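PDB 5G5S: protein argonaute from Methanocaldococcus jannaschii, which uses short single-stranded DNA guides to bind complementary target strands and slice the target DNA, and may defend the archaeon against invading genetic elements. Local coordinates for residues Phe306-Asn311 with Thr609-Ile614; Leu363-Ile368 with Ile433-Tyr438. All coordinates share one frame; numbering follows the deposited sequence.

Contact 1 (Phe306-Asn311 with Thr609-Ile614); sequences FMKFNN and TSDYRI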
ATOM      1  N   PHE A 306      -8.783  13.878 -19.404  1.00 72.06           N
ATOM      2  CA  PHE A 306      -7.960  13.934 -18.194  1.00 69.95           C
ATOM      3  C   PHE A 306      -7.397  15.326 -17.928  1.00 75.99           C
ATOM      4  O   PHE A 306      -6.852  15.958 -18.833  1.00 77.28           O
ATOM      5  CB  PHE A 306      -6.774  12.930 -18.303  1.00 69.25           C
ATOM      6  CG  PHE A 306      -7.078  11.481 -17.990  1.00 68.39           C
ATOM      7  CD1 PHE A 306      -7.769  10.686 -18.898  1.00 71.94           C
ATOM      8  CD2 PHE A 306      -6.634  10.900 -16.810  1.00 68.12           C
ATOM      9  CE1 PHE A 306      -8.039   9.342 -18.612  1.00 71.36           C
ATOM     10  CE2 PHE A 306      -6.916   9.560 -16.519  1.00 69.57           C
ATOM     11  CZ  PHE A 306      -7.619   8.793 -17.419  1.00 68.43           C
ATOM     12  N   MET A 307      -7.487  15.777 -16.671  1.00 72.98           N
ATOM     13  CA  MET A 307      -6.872  17.023 -16.227  1.00 73.80           C
ATOM     14  C   MET A 307      -5.373  16.695 -16.000  1.00 76.88           C
ATOM     15  O   MET A 307      -5.019  15.533 -15.754  1.00 75.00           O
ATOM     16  CB  MET A 307      -7.514  17.530 -14.899  1.00 76.09           C
ATOM     17  CG  MET A 307      -7.013  16.780 -13.652  1.00 78.29           C
ATOM     18  SD  MET A 307      -7.512  17.382 -12.021  1.00 83.09           S
ATOM     19  CE  MET A 307      -6.365  18.678 -11.783  1.00 80.72           C
ATOM     20  N   LYS A 308      -4.509  17.712 -16.061  1.00 74.13           N
ATOM     21  CA  LYS A 308      -3.091  17.536 -15.768  1.00 72.81           C
ATOM     22  C   LYS A 308      -2.823  18.281 -14.464  1.00 76.12           C
ATOM     23  O   LYS A 308      -3.281  19.414 -14.308  1.00 78.21           O
ATOM     24  CB  LYS A 308      -2.198  18.037 -16.915  1.00 77.10           C
ATOM     25  CG  LYS A 308      -0.779  17.461 -16.829  1.00 90.71           C
ATOM     26  CD  LYS A 308      -0.078  17.423 -18.180  1.00 99.69           C
ATOM     27  CE  LYS A 308       0.130  16.020 -18.709  1.00100.45           C
ATOM     28  NZ  LYS A 308       1.205  15.300 -17.983  1.00 95.92           N
ATOM     29  N   PHE A 309      -2.157  17.634 -13.500  1.00 69.51           N
ATOM     30  CA  PHE A 309      -1.893  18.269 -12.217  1.00 68.76           C
ATOM     31  C   PHE A 309      -0.797  19.320 -12.306  1.00 72.76           C
ATOM     32  O   PHE A 309       0.107  19.207 -13.130  1.00 72.44           O
ATOM     33  CB  PHE A 309      -1.541  17.222 -11.142  1.00 69.24           C
ATOM     34  CG  PHE A 309      -2.528  16.096 -10.961  1.00 69.34           C
ATOM     35  CD1 PHE A 309      -3.869  16.358 -10.701  1.00 72.84           C
ATOM     36  CD2 PHE A 309      -2.106  14.772 -10.974  1.00 69.81           C
ATOM     37  CE1 PHE A 309      -4.778  15.315 -10.520  1.00 73.16           C
ATOM     38  CE2 PHE A 309      -3.011  13.728 -10.777  1.00 71.75           C
ATOM     39  CZ  PHE A 309      -4.343  14.005 -10.550  1.00 70.77           C
ATOM     40  N   ASN A 310      -0.875  20.348 -11.459  1.00 69.82           N
ATOM     41  CA  ASN A 310       0.164  21.374 -11.423  1.00 70.93           C
ATOM     42  C   ASN A 310       1.365  20.837 -10.681  1.00 73.84           C
ATOM     43  O   ASN A 310       1.207  20.053  -9.737  1.00 72.50           O
ATOM     44  CB  ASN A 310      -0.347  22.639 -10.735  1.00 75.03           C
ATOM     45  CG  ASN A 310      -1.536  23.258 -11.414  1.00 90.36           C
ATOM     46  OD1 ASN A 310      -1.612  23.337 -12.650  1.00 80.74           O
ATOM     47  ND2 ASN A 310      -2.490  23.704 -10.615  1.00 79.76           N
ATOM     48  N   ASN A 311       2.564  21.238 -11.106  1.00 91.55           N
ATOM     49  CA  ASN A 311       3.802  20.816 -10.464  1.00 88.69           C
ATOM     50  C   ASN A 311       4.008  21.748  -9.274  1.00 92.12           C
ATOM     51  O   ASN A 311       4.696  22.765  -9.374  1.00 93.77           O
ATOM     52  CB  ASN A 311       4.964  20.868 -11.464  1.00 92.28           C
ATOM     53  CG  ASN A 311       6.258  20.310 -10.931  1.00113.33           C
ATOM     54  OD1 ASN A 311       6.286  19.299 -10.218  1.00105.29           O
ATOM     55  ND2 ASN A 311       7.364  20.936 -11.309  1.00104.84           N
ATOM     56  N   THR A 609      -1.846   4.558 -21.578  1.00 70.98           N
ATOM     57  CA  THR A 609      -0.872   5.633 -21.797  1.00 72.09           C
ATOM     58  C   THR A 609       0.394   5.525 -20.938  1.00 75.94           C
ATOM     59  O   THR A 609       0.371   4.951 -19.846  1.00 74.43           O
ATOM     60  CB  THR A 609      -1.520   7.029 -21.625  1.00 74.74           C
ATOM     61  OG1 THR A 609      -0.606   7.997 -22.136  1.00 72.01           O
ATOM     62  CG2 THR A 609      -1.865   7.367 -20.152  1.00 69.99           C
ATOM     63  N   SER A 610       1.466   6.168 -21.395  1.00 73.96           N
ATOM     64  CA  SER A 610       2.730   6.244 -20.665  1.00 74.67           C
ATOM     65  C   SER A 610       2.844   7.611 -19.977  1.00 79.39           C
ATOM     66  O   SER A 610       3.799   7.855 -19.235  1.00 80.27           O
ATOM     67  CB  SER A 610       3.911   5.991 -21.595  1.00 80.85           C
ATOM     68  OG  SER A 610       3.853   4.667 -22.096  1.00 91.31           O
ATOM     69  N   ASP A 611       1.854   8.489 -20.210  1.00 75.37           N
ATOM     70  CA  ASP A 611       1.773   9.813 -19.594  1.00 75.30           C
ATOM     71  C   ASP A 611       1.373   9.684 -18.103  1.00 75.70           C
ATOM     72  O   ASP A 611       0.808   8.670 -17.686  1.00 72.69           O
ATOM     73  CB  ASP A 611       0.806  10.724 -20.381  1.00 78.69           C
ATOM     74  CG  ASP A 611       0.838  12.206 -20.016  1.00 96.12           C
ATOM     75  OD1 ASP A 611       1.852  12.656 -19.416  1.00 98.39           O
ATOM     76  OD2 ASP A 611      -0.149  12.914 -20.324  1.00102.90           O
ATOM     77  N   TYR A 612       1.721  10.696 -17.309  1.00 72.06           N
ATOM     78  CA  TYR A 612       1.536  10.733 -15.867  1.00 70.15           C
ATOM     79  C   TYR A 612       1.229  12.156 -15.419  1.00 73.34           C
ATOM     80  O   TYR A 612       1.246  13.060 -16.252  1.00 73.97           O
ATOM     81  CB  TYR A 612       2.803  10.188 -15.168  1.00 72.62           C
ATOM     82  CG  TYR A 612       4.051  11.015 -15.419  1.00 79.05           C
ATOM     83  CD1 TYR A 612       4.794  10.859 -16.588  1.00 83.09           C
ATOM     84  CD2 TYR A 612       4.490  11.953 -14.488  1.00 81.11           C
ATOM     85  CE1 TYR A 612       5.915  11.646 -16.842  1.00 87.45           C
ATOM     86  CE2 TYR A 612       5.613  12.744 -14.731  1.00 84.89           C
ATOM     87  CZ  TYR A 612       6.340  12.567 -15.896  1.00 97.11           C
ATOM     88  OH  TYR A 612       7.478  13.311 -16.111  1.00103.79           O
ATOM     89  N   ARG A 613       0.979  12.364 -14.096  1.00 69.28           N
ATOM     90  CA  ARG A 613       0.612  13.661 -13.507  1.00 68.83           C
ATOM     91  C   ARG A 613      -0.790  14.016 -14.073  1.00 70.83           C
ATOM     92  O   ARG A 613      -1.097  15.182 -14.303  1.00 70.40           O
ATOM     93  CB  ARG A 613       1.690  14.727 -13.830  1.00 71.34           C
ATOM     94  CG  ARG A 613       1.678  15.982 -12.970  1.00 80.58           C
ATOM     95  CD  ARG A 613       2.761  16.953 -13.425  1.00 91.55           C
ATOM     96  NE  ARG A 613       2.196  18.062 -14.197  1.00102.94           N
ATOM     97  CZ  ARG A 613       2.883  19.103 -14.659  1.00121.30           C
ATOM     98  NH1 ARG A 613       4.193  19.186 -14.455  1.00112.98           N
ATOM     99  NH2 ARG A 613       2.268  20.067 -15.331  1.00105.89           N
ATOM    100  N   ILE A 614      -1.643  12.968 -14.269  1.00 66.34           N
ATOM    101  CA  ILE A 614      -2.998  13.046 -14.832  1.00 65.80           C
ATOM    102  C   ILE A 614      -4.078  12.411 -13.948  1.00 67.37           C
ATOM    103  O   ILE A 614      -3.821  11.445 -13.226  1.00 65.04           O
ATOM    104  CB  ILE A 614      -3.072  12.552 -16.318  1.00 69.70           C
ATOM    105  CG1 ILE A 614      -2.603  11.080 -16.467  1.00 69.20           C
ATOM    106  CG2 ILE A 614      -2.317  13.502 -17.267  1.00 71.60           C
ATOM    107  CD1 ILE A 614      -3.097  10.378 -17.730  1.00 78.24           C
TER
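D611 meets K308 tip to tip: NZ forms a salt bridge with OD1, 3.1 Å, on the syn side of the carboxylate. The D611 backbone N donates to T609 OG1 in an ST turn, while the other carboxylate oxygen, OD2, bonds the hydroxyl of Y10. The same K308 ammonium also donates to Y612 O at 2.8 Å, almost in line with the carbonyl (175°); the lysine chain bends at chi3, and chi4 (-74°) turns NZ to both acceptors. At R613 the backbone takes positive phi, and its O receives the F309 N-H at 2.8 Å in a nearly straight bond. The arginine chain leaves with CG anti to the backbone N (chi1 -162°) and crosses that of K308 at about a right angle. NE lies beside F309 O, and N311 N sits over the centre of one guanidinium face. F309 CE2 comes within 3.4 Å of I614 O, and its CD2 lies by the carbonyl of R613. I614 pairs with K308 as an antiparallel non-hydrogen-bonded pair. Its CD1 touches F306 CD2 at 3.7 Å, and its CG2 lies against K308 CE, next to the ammonium gripped by D611 and Y612. R613 and I614 form a G1 beta bulge where strand 614-618 begins, opposite the end of strand 621-625. The contact thus joins the end of strand 302-308, inside the mixed sheet between 7-12 and 614-618, to the loop before 614-618, with strand 7-12 beside F306 and helix 656-666 packed against F309 and R613.

Contact 2 (Leu363-Ile368 with Ile433-Tyr438); sequences LIDEEI and IGKEKY
With CG anti to its backbone N (chi1 -167°), D365 reaches tip to tip toward K437; OD1 stays beyond salt-bridge distance of NZ, and K437 CE makes the contact, 3.4 Å from OD2. E367, with CG anti to its carbonyl carbon (chi1 -64°) and a bend at chi2, carries its carboxylate toward two lysines. E367 OE1 is shared: it forms salt bridges with K437 NZ, at a doubtfully short distance, and with K435 NZ at 3.1 Å, the latter from above the carboxylate plane. This network would be expected to ease the repulsion between the ammonium groups. D365 OD1 accepts from E367 N in an Asx turn at the 3-10 segment 366-367, and OD2 bonds the hydroxyl of Y444. I368 CD1 meets I433 CG2 at 3.8 Å, and I368 CG2 lies on K435 CB. Backbone hydrogen bonds I433 N to L363 O, 2.7 Å, and D365 N to I433 O, 3.0 Å, join the parallel pair I364-I433. The Mid domain binds the guide's phosphorylated 5' end, and I433 lies about 9 Å (side chains) from the metal-binding Q459. Strands 357-365 and 428-434 are the inner pair of the parallel Mid sheet, flanked by 397-407 and 456-462, with helices 372-390 and 463-467 packed against I368 and I433.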
ATOM      1  N   LEU A 363      29.139   0.435   7.647  1.00 89.82           N
ATOM      2  CA  LEU A 363      29.057  -1.010   7.459  1.00 90.40           C
ATOM      3  C   LEU A 363      29.220  -1.415   5.993  1.00 95.00           C
ATOM      4  O   LEU A 363      28.348  -1.145   5.169  1.00 91.68           O
ATOM      5  CB  LEU A 363      27.751  -1.554   8.087  1.00 88.03           C
ATOM      6  CG  LEU A 363      27.597  -1.297   9.599  1.00 93.18           C
ATOM      7  CD1 LEU A 363      26.175  -1.385  10.029  1.00 90.42           C
ATOM      8  CD2 LEU A 363      28.456  -2.245  10.425  1.00 99.99           C
ATOM      9  N   ILE A 364      30.376  -2.027   5.670  1.00 96.36           N
ATOM     10  CA  ILE A 364      30.743  -2.469   4.318  1.00 97.11           C
ATOM     11  C   ILE A 364      30.616  -3.991   4.223  1.00102.74           C
ATOM     12  O   ILE A 364      31.170  -4.705   5.061  1.00105.30           O
ATOM     13  CB  ILE A 364      32.176  -1.995   3.901  1.00103.53           C
ATOM     14  CG1 ILE A 364      32.510  -0.559   4.374  1.00103.05           C
ATOM     15  CG2 ILE A 364      32.400  -2.142   2.390  1.00105.08           C
ATOM     16  CD1 ILE A 364      33.404  -0.495   5.581  1.00107.65           C
ATOM     17  N   ASP A 365      29.902  -4.481   3.192  1.00 98.07           N
ATOM     18  CA  ASP A 365      29.707  -5.911   2.928  1.00100.09           C
ATOM     19  C   ASP A 365      31.066  -6.532   2.585  1.00108.84           C
ATOM     20  O   ASP A 365      31.801  -5.959   1.776  1.00109.51           O
ATOM     21  CB  ASP A 365      28.710  -6.101   1.769  1.00100.15           C
ATOM     22  CG  ASP A 365      28.196  -7.516   1.602  1.00113.10           C
ATOM     23  OD1 ASP A 365      28.932  -8.352   1.049  1.00117.50           O
ATOM     24  OD2 ASP A 365      27.038  -7.771   1.980  1.00118.47           O
ATOM     25  N   GLU A 366      31.415  -7.671   3.232  1.00108.25           N
ATOM     26  CA  GLU A 366      32.680  -8.409   3.051  1.00113.01           C
ATOM     27  C   GLU A 366      33.017  -8.683   1.584  1.00119.57           C
ATOM     28  O   GLU A 366      34.176  -8.558   1.193  1.00122.83           O
ATOM     29  CB  GLU A 366      32.649  -9.739   3.821  1.00117.33           C
ATOM     30  CG  GLU A 366      33.053  -9.630   5.279  1.00127.24           C
ATOM     31  CD  GLU A 366      33.114 -10.948   6.029  1.00149.20           C
ATOM     32  OE1 GLU A 366      33.730 -11.909   5.510  1.00149.52           O
ATOM     33  OE2 GLU A 366      32.580 -11.008   7.160  1.00139.58           O
ATOM     34  N   GLU A 367      31.997  -9.042   0.779  1.00115.01           N
ATOM     35  CA  GLU A 367      32.099  -9.372  -0.645  1.00116.97           C
ATOM     36  C   GLU A 367      32.591  -8.229  -1.550  1.00120.41           C
ATOM     37  O   GLU A 367      33.018  -8.497  -2.676  1.00123.05           O
ATOM     38  CB  GLU A 367      30.776  -9.962  -1.169  1.00116.88           C
ATOM     39  CG  GLU A 367      30.394 -11.291  -0.531  1.00130.48           C
ATOM     40  CD  GLU A 367      29.633 -12.251  -1.427  1.00154.68           C
ATOM     41  OE1 GLU A 367      28.551 -11.872  -1.935  1.00131.28           O
ATOM     42  OE2 GLU A 367      30.111 -13.395  -1.604  1.00158.58           O
ATOM     43  N   ILE A 368      32.548  -6.970  -1.064  1.00113.80           N
ATOM     44  CA  ILE A 368      32.998  -5.796  -1.827  1.00113.24           C
ATOM     45  C   ILE A 368      34.266  -5.105  -1.253  1.00119.29           C
ATOM     46  O   ILE A 368      34.577  -3.973  -1.637  1.00117.74           O
ATOM     47  CB  ILE A 368      31.836  -4.813  -2.172  1.00111.64           C
ATOM     48  CG1 ILE A 368      31.076  -4.338  -0.908  1.00108.05           C
ATOM     49  CG2 ILE A 368      30.890  -5.428  -3.216  1.00112.93           C
ATOM     50  CD1 ILE A 368      30.351  -3.020  -1.028  1.00108.53           C
ATOM     51  N   ILE A 433      26.805  -0.197   3.140  1.00 85.81           N
ATOM     52  CA  ILE A 433      27.252  -0.301   1.749  1.00 87.42           C
ATOM     53  C   ILE A 433      27.185  -1.792   1.378  1.00 90.63           C
ATOM     54  O   ILE A 433      27.950  -2.610   1.907  1.00 90.82           O
ATOM     55  CB  ILE A 433      28.678   0.300   1.525  1.00 94.33           C
ATOM     56  CG1 ILE A 433      28.944   1.613   2.334  1.00 94.72           C
ATOM     57  CG2 ILE A 433      29.023   0.424   0.028  1.00 96.26           C
ATOM     58  CD1 ILE A 433      28.139   2.858   1.945  1.00100.20           C
ATOM     59  N   GLY A 434      26.235  -2.128   0.514  1.00 86.04           N
ATOM     60  CA  GLY A 434      26.010  -3.500   0.079  1.00 87.73           C
ATOM     61  C   GLY A 434      26.114  -3.721  -1.413  1.00 93.61           C
ATOM     62  O   GLY A 434      26.521  -2.823  -2.155  1.00 93.56           O
ATOM     63  N   LYS A 435      25.746  -4.933  -1.852  1.00 92.22           N
ATOM     64  CA  LYS A 435      25.781  -5.353  -3.257  1.00 94.42           C
ATOM     65  C   LYS A 435      24.519  -6.122  -3.675  1.00 98.41           C
ATOM     66  O   LYS A 435      23.764  -6.568  -2.808  1.00 97.15           O
ATOM     67  CB  LYS A 435      27.072  -6.141  -3.581  1.00101.19           C
ATOM     68  CG  LYS A 435      27.307  -7.391  -2.738  1.00113.98           C
ATOM     69  CD  LYS A 435      28.251  -8.362  -3.429  1.00128.15           C
ATOM     70  CE  LYS A 435      27.504  -9.477  -4.124  1.00139.50           C
ATOM     71  NZ  LYS A 435      28.429 -10.476  -4.712  1.00150.65           N
ATOM     72  N   GLU A 436      24.275  -6.249  -4.998  1.00 96.24           N
ATOM     73  CA  GLU A 436      23.104  -6.942  -5.539  1.00 96.30           C
ATOM     74  C   GLU A 436      23.140  -8.445  -5.256  1.00101.84           C
ATOM     75  O   GLU A 436      23.902  -9.188  -5.879  1.00105.22           O
ATOM     76  CB  GLU A 436      22.894  -6.626  -7.038  1.00 99.30           C
ATOM     77  CG  GLU A 436      21.576  -7.126  -7.624  1.00109.24           C
ATOM     78  CD  GLU A 436      20.302  -6.684  -6.928  1.00120.64           C
ATOM     79  OE1 GLU A 436      20.068  -5.459  -6.822  1.00116.55           O
ATOM     80  OE2 GLU A 436      19.524  -7.569  -6.507  1.00107.07           O
ATOM     81  N   LYS A 437      22.376  -8.839  -4.244  1.00 96.31           N
ATOM     82  CA  LYS A 437      22.250 -10.222  -3.817  1.00 98.58           C
ATOM     83  C   LYS A 437      20.872 -10.802  -4.113  1.00102.99           C
ATOM     84  O   LYS A 437      20.542 -11.875  -3.616  1.00105.13           O
ATOM     85  CB  LYS A 437      22.531 -10.340  -2.322  1.00 99.00           C
ATOM     86  CG  LYS A 437      23.934  -9.940  -1.908  1.00101.51           C
ATOM     87  CD  LYS A 437      24.158 -10.235  -0.438  1.00104.43           C
ATOM     88  CE  LYS A 437      25.609 -10.032  -0.038  1.00113.72           C
ATOM     89  NZ  LYS A 437      26.509 -11.033  -0.670  1.00123.89           N
ATOM     90  N   TYR A 438      20.053 -10.071  -4.866  1.00 97.56           N
ATOM     91  CA  TYR A 438      18.705 -10.526  -5.222  1.00 97.57           C
ATOM     92  C   TYR A 438      17.820 -10.818  -4.009  1.00100.24           C
ATOM     93  O   TYR A 438      17.567  -9.935  -3.196  1.00 95.88           O
ATOM     94  CB  TYR A 438      18.725 -11.658  -6.255  1.00103.73           C
ATOM     95  CG  TYR A 438      19.452 -11.253  -7.514  1.00107.49           C
ATOM     96  CD1 TYR A 438      18.883 -10.361  -8.410  1.00107.54           C
ATOM     97  CD2 TYR A 438      20.721 -11.737  -7.794  1.00112.34           C
ATOM     98  CE1 TYR A 438      19.550  -9.974  -9.556  1.00110.00           C
ATOM     99  CE2 TYR A 438      21.394 -11.357  -8.938  1.00115.53           C
ATOM    100  CZ  TYR A 438      20.804 -10.476  -9.814  1.00122.28           C
ATOM    101  OH  TYR A 438      21.476 -10.100 -10.952  1.00126.56           O
TER

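Followed from the N terminus, the chain passes through the N-terminal and PAZ domains before reaching strand 302-308, the earlier half of contact 1, and then enters the Mid domain, where contact 2 joins 363-368 to 433-438 and closes a loop of 64 residues. Only after passing on into the PIWI domain does it return at 609-614 to complete contact 1, whose loop of 297 residues encloses the whole of contact 2. The two are therefore nested, not crossed. Their centres lie 38 Å apart and their nearest atoms about 24 Å, without touching. One closure is local, within the parallel Mid sheet; the other ties a strand preceding Mid to the mixed sheet of PIWI.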